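Local coordinates for salmonella plasmid virulence: SpvB (PDB 6P0X), which is the N-terminal domain of a secreted virulence toxin that, as a whole protein, probably ADP-ribosylates an arginine of actin and so blocks filament assembly, at residues 102-105 with 106-110; 139-142 with 143-147. All blocks are in the same frame, centred on the assembly; numbering follows the deposited sequence.

Contact 1: 102-105 with 106-110; sequences VSFP and QSYTV
Phe-104 and Tyr-108 meet as a T-shaped pair, the edge of the tyrosine ring turned toward the face of the phenylalanine. The ring planes stand 79° apart and their centroids are 5.4 Å from each other. The touching side of the tyrosine is CD1 and CE1, with Tyr-108 CE1 3.9 Å from Phe-104 CD2. On the opposite face of the phenylalanine, Val-102 O lies 4.1 Å above the centre of the Phe-104 ring. With CG anti to the carbonyl carbon in each (chi1 -53° in Phe-104, -73° in Tyr-108), both rings turn into the corner, and their side chains cross at about a right angle on the inner side of the bend. That bend is a corner between two antiparallel ladders: the strand 102-104 pairs with 98-99, whereas 107-115 runs between 94-96 and 123-129. Pro-105 suits the corner because it has no N-H to offer a ladder and its ring restrains the backbone. No hydrogen bond crosses the corner; Gln-106 O simply rests 3.2 Å from Phe-104 CB. The long, extended side chain of Gln-106 suits a bridging position: its OE1 accepts from Ser-131 N and its NE2 bonds Asn-132 OD1. Gln-106 NE2 also makes a weak bond of 3.3 Å to Tyr-108 OH. Trp-228 meets the Phe-104 ring, while Phe-136 meets that of Tyr-108.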
loop_
_atom_site.group_PDB
_atom_site.type_symbol
_atom_site.label_atom_id
_atom_site.label_comp_id
_atom_site.label_asym_id
_atom_site.label_seq_id
_atom_site.Cartn_x
_atom_site.Cartn_y
_atom_site.Cartn_z
ATOM N N VAL A 102 -10.121 10.312 20.416
ATOM C CA VAL A 102 -10.752 9.054 20.037
ATOM C C VAL A 102 -10.389 8.015 21.086
ATOM O O VAL A 102 -9.205 7.729 21.299
ATOM C CB VAL A 102 -10.302 8.600 18.639
ATOM C CG1 VAL A 102 -10.998 7.306 18.248
ATOM C CG2 VAL A 102 -10.572 9.689 17.615
ATOM N N SER A 103 -11.400 7.449 21.739
ATOM C CA SER A 103 -11.204 6.372 22.699
ATOM C C SER A 103 -11.554 5.038 22.049
ATOM O O SER A 103 -12.519 4.945 21.284
ATOM C CB SER A 103 -12.058 6.594 23.950
ATOM O OG SER A 103 -13.383 6.148 23.738
ATOM N N PHE A 104 -10.777 4.012 22.363
ATOM C CA PHE A 104 -10.872 2.761 21.632
ATOM C C PHE A 104 -11.693 1.734 22.394
ATOM O O PHE A 104 -11.802 1.787 23.623
ATOM C CB PHE A 104 -9.477 2.187 21.360
ATOM C CG PHE A 104 -8.536 3.147 20.692
ATOM C CD1 PHE A 104 -8.831 3.668 19.442
ATOM C CD2 PHE A 104 -7.326 3.477 21.283
ATOM C CE1 PHE A 104 -7.961 4.542 18.817
ATOM C CE2 PHE A 104 -6.447 4.343 20.657
ATOM C CZ PHE A 104 -6.764 4.878 19.424
ATOM N N PRO A 105 -12.304 0.785 21.679
ATOM C CA PRO A 105 -12.984 -0.329 22.363
ATOM C C PRO A 105 -12.037 -1.190 23.179
ATOM O O PRO A 105 -12.461 -1.806 24.166
ATOM C CB PRO A 105 -13.610 -1.141 21.219
ATOM C CG PRO A 105 -13.334 -0.411 19.959
ATOM C CD PRO A 105 -12.585 0.844 20.235
ATOM N N GLN A 106 -10.772 -1.277 22.776
ATOM C CA GLN A 106 -9.777 -2.078 23.470
ATOM C C GLN A 106 -8.537 -1.231 23.716
ATOM O O GLN A 106 -8.274 -0.258 23.009
ATOM C CB GLN A 106 -9.396 -3.335 22.665
ATOM C CG GLN A 106 -8.514 -3.031 21.456
ATOM C CD GLN A 106 -8.067 -4.271 20.698
ATOM O OE1 GLN A 106 -7.737 -5.295 21.293
ATOM N NE2 GLN A 106 -8.046 -4.175 19.375
ATOM N N SER A 107 -7.776 -1.607 24.736
ATOM C CA SER A 107 -6.500 -0.954 24.975
ATOM C C SER A 107 -5.410 -1.605 24.124
ATOM O O SER A 107 -5.568 -2.712 23.601
ATOM C CB SER A 107 -6.131 -1.005 26.457
ATOM O OG SER A 107 -5.857 -2.333 26.866
ATOM N N TYR A 108 -4.297 -0.890 23.978
ATOM C CA TYR A 108 -3.209 -1.293 23.102
ATOM C C TYR A 108 -1.885 -1.257 23.850
ATOM O O TYR A 108 -1.606 -0.314 24.594
ATOM C CB TYR A 108 -3.117 -0.379 21.869
ATOM C CG TYR A 108 -4.218 -0.598 20.860
ATOM C CD1 TYR A 108 -5.435 0.061 20.978
ATOM C CD2 TYR A 108 -4.041 -1.461 19.789
ATOM C CE1 TYR A 108 -6.447 -0.137 20.059
ATOM C CE2 TYR A 108 -5.049 -1.668 18.865
ATOM C CZ TYR A 108 -6.250 -1.004 19.004
ATOM O OH TYR A 108 -7.257 -1.205 18.089
ATOM N N THR A 109 -1.079 -2.296 23.654
ATOM C CA THR A 109 0.327 -2.253 24.033
ATOM C C THR A 109 1.090 -1.560 22.913
ATOM O O THR A 109 1.062 -2.016 21.761
ATOM C CB THR A 109 0.872 -3.659 24.278
ATOM O OG1 THR A 109 0.174 -4.261 25.376
ATOM C CG2 THR A 109 2.360 -3.606 24.592
ATOM N N VAL A 110 1.739 -0.444 23.235
ATOM C CA VAL A 110 2.381 0.412 22.244
ATOM C C VAL A 110 3.872 0.437 22.533
ATOM O O VAL A 110 4.295 0.880 23.610
ATOM C CB VAL A 110 1.794 1.832 22.256
ATOM C CG1 VAL A 110 2.506 2.709 21.236
ATOM C CG2 VAL A 110 0.296 1.777 21.986
#

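Contact 2: 139-142 with 143-147; sequences LHDS and NGILH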
loop_
_atom_site.group_PDB
_atom_site.type_symbol
_atom_site.label_atom_id
_atom_site.label_comp_id
_atom_site.label_asym_id
_atom_site.label_seq_id
_atom_site.Cartn_x
_atom_site.Cartn_y
_atom_site.Cartn_z
ATOM N N LEU A 139 3.320 6.076 12.478
ATOM C CA LEU A 139 4.544 6.813 12.191
ATOM C C LEU A 139 4.270 8.310 12.168
ATOM O O LEU A 139 3.422 8.777 11.406
ATOM C CB LEU A 139 5.145 6.382 10.848
ATOM C CG LEU A 139 6.305 7.255 10.354
ATOM C CD1 LEU A 139 7.484 7.162 11.309
ATOM C CD2 LEU A 139 6.727 6.867 8.948
ATOM N N HIS A 140 5.014 9.062 12.973
ATOM C CA HIS A 140 4.990 10.522 12.942
ATOM C C HIS A 140 6.326 10.952 12.348
ATOM O O HIS A 140 7.346 10.968 13.046
ATOM C CB HIS A 140 4.777 11.101 14.337
ATOM C CG HIS A 140 4.492 12.569 14.348
ATOM N ND1 HIS A 140 4.717 13.362 15.452
ATOM C CD2 HIS A 140 3.994 13.387 13.390
ATOM C CE1 HIS A 140 4.373 14.607 15.174
ATOM N NE2 HIS A 140 3.931 14.649 13.930
ATOM N N ASP A 141 6.320 11.282 11.056
ATOM C CA ASP A 141 7.565 11.473 10.332
ATOM C C ASP A 141 8.126 12.878 10.549
ATOM O O ASP A 141 7.509 13.743 11.179
ATOM C CB ASP A 141 7.381 11.162 8.840
ATOM C CG ASP A 141 6.440 12.129 8.122
ATOM O OD1 ASP A 141 6.170 13.244 8.623
ATOM O OD2 ASP A 141 5.967 11.755 7.025
ATOM N N SER A 142 9.321 13.093 9.999
ATOM C CA SER A 142 10.060 14.338 10.180
ATOM C C SER A 142 9.344 15.561 9.618
ATOM O O SER A 142 9.781 16.685 9.888
ATOM C CB SER A 142 11.443 14.196 9.539
ATOM O OG SER A 142 11.332 14.028 8.137
ATOM N N ASN A 143 8.263 15.382 8.861
ATOM C CA ASN A 143 7.517 16.499 8.294
ATOM C C ASN A 143 6.203 16.752 9.020
ATOM O O ASN A 143 5.397 17.562 8.555
ATOM C CB ASN A 143 7.257 16.258 6.805
ATOM C CG ASN A 143 8.516 16.359 5.972
ATOM O OD1 ASN A 143 9.298 17.297 6.123
ATOM N ND2 ASN A 143 8.726 15.385 5.098
ATOM N N GLY A 144 5.968 16.082 10.145
ATOM C CA GLY A 144 4.757 16.299 10.908
ATOM C C GLY A 144 3.540 15.548 10.417
ATOM O O GLY A 144 2.446 15.763 10.948
ATOM N N ILE A 145 3.688 14.688 9.423
ATOM C CA ILE A 145 2.571 13.910 8.900
ATOM C C ILE A 145 2.434 12.634 9.717
ATOM O O ILE A 145 3.434 11.997 10.077
ATOM C CB ILE A 145 2.770 13.606 7.404
ATOM C CG1 ILE A 145 2.932 14.909 6.621
ATOM C CG2 ILE A 145 1.597 12.810 6.858
ATOM C CD1 ILE A 145 3.629 14.734 5.296
ATOM N N LEU A 146 1.196 12.259 10.020
ATOM C CA LEU A 146 0.909 11.084 10.829
ATOM C C LEU A 146 0.345 9.988 9.934
ATOM O O LEU A 146 -0.621 10.219 9.198
ATOM C CB LEU A 146 -0.073 11.433 11.951
ATOM C CG LEU A 146 -0.321 10.373 13.023
ATOM C CD1 LEU A 146 0.958 10.111 13.803
ATOM C CD2 LEU A 146 -1.441 10.806 13.957
ATOM N N HIS A 147 0.940 8.797 10.009
ATOM C CA HIS A 147 0.616 7.678 9.132
ATOM C C HIS A 147 0.184 6.481 9.964
ATOM O O HIS A 147 0.876 6.094 10.912
ATOM C CB HIS A 147 1.815 7.255 8.271
ATOM C CG HIS A 147 2.439 8.365 7.486
ATOM N ND1 HIS A 147 2.041 8.692 6.208
ATOM C CD2 HIS A 147 3.460 9.204 7.788
ATOM C CE1 HIS A 147 2.780 9.692 5.760
ATOM N NE2 HIS A 147 3.647 10.023 6.702
HETATM O O HOH W 1 6.386 13.222 4.604
#
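Asn-143 N lies 3.0 Å from Asp-141 OD1 and hydrogen-bonds to it, which makes an Asx turn. Its side chain joins in through a water that accepts from Asn-143 ND2 and donates to Asp-141 OD2. Next, Gly-144 N bonds Asp-141 O at 3.0 Å, closing a type I turn. Gly-144 has a positive phi of 82°, a backbone shape that glycine, lacking CB, takes without crowding the preceding carbonyl. Gly-144 O sits at the edge of the His-140 ring, close to its plane and nearest NE2. Ile-145 N is the second donor to Asp-141 OD1, also at 3.0 Å; it and Asn-143 N approach from opposite faces of the carboxylate. Ile-145 O in turn accepts from Asp-141 N, so Gly-144 and Ile-145 together face one residue: the type I turn with G1 bulge of a tight beta hairpin, joining strands 135-140 and 146-149. Aspartate fits the turn's first position because its short side chain, CG between backbone N and carbonyl carbon (chi1 66°), sets OD1 between the two N-H groups. Leu-146 lies opposite His-140 in a non-hydrogen-bonded pair, Leu-146 CD1 4.0 Å from His-140 CB. His-147 pairs with Leu-139 through two backbone bonds, and their side chains run side by side on the other face. His-147 NE2 reaches Asp-141 OD2 at 2.9 Å; the acceptor lies in the ring plane, but the carboxylate, turned 65° to the ring, is met from above its plane. The other nitrogen, ND1, is hydrogen-bonded to Ser-174 OG on strand 165-175; with both engaged, the imidazole's rotation is probably fixed.

From the N terminus, the chain first bends at contact 1, passing from the short ladder of 98-99 and 102-104 into the long strand 107-115. That strand leads through 123-129 to 135-140, where contact 2 reverses the chain into 146-149. The two contacts thus follow in series, neither enclosing nor crossing the other; contact 1 turns a corner without closing a loop, whereas contact 2 closes a tight hairpin. The centres of contact 1 and contact 2 lie about 20 Å apart, and the nearest atoms of contact 1 and contact 2 about 9 Å. Antiparallel pairing connects them: 107-115 with 123-129, 123-129 with 135-140. Beyond contact 2, strand 146-149 pairs with 165-175, carrying the run of neighbouring strands further into the domain.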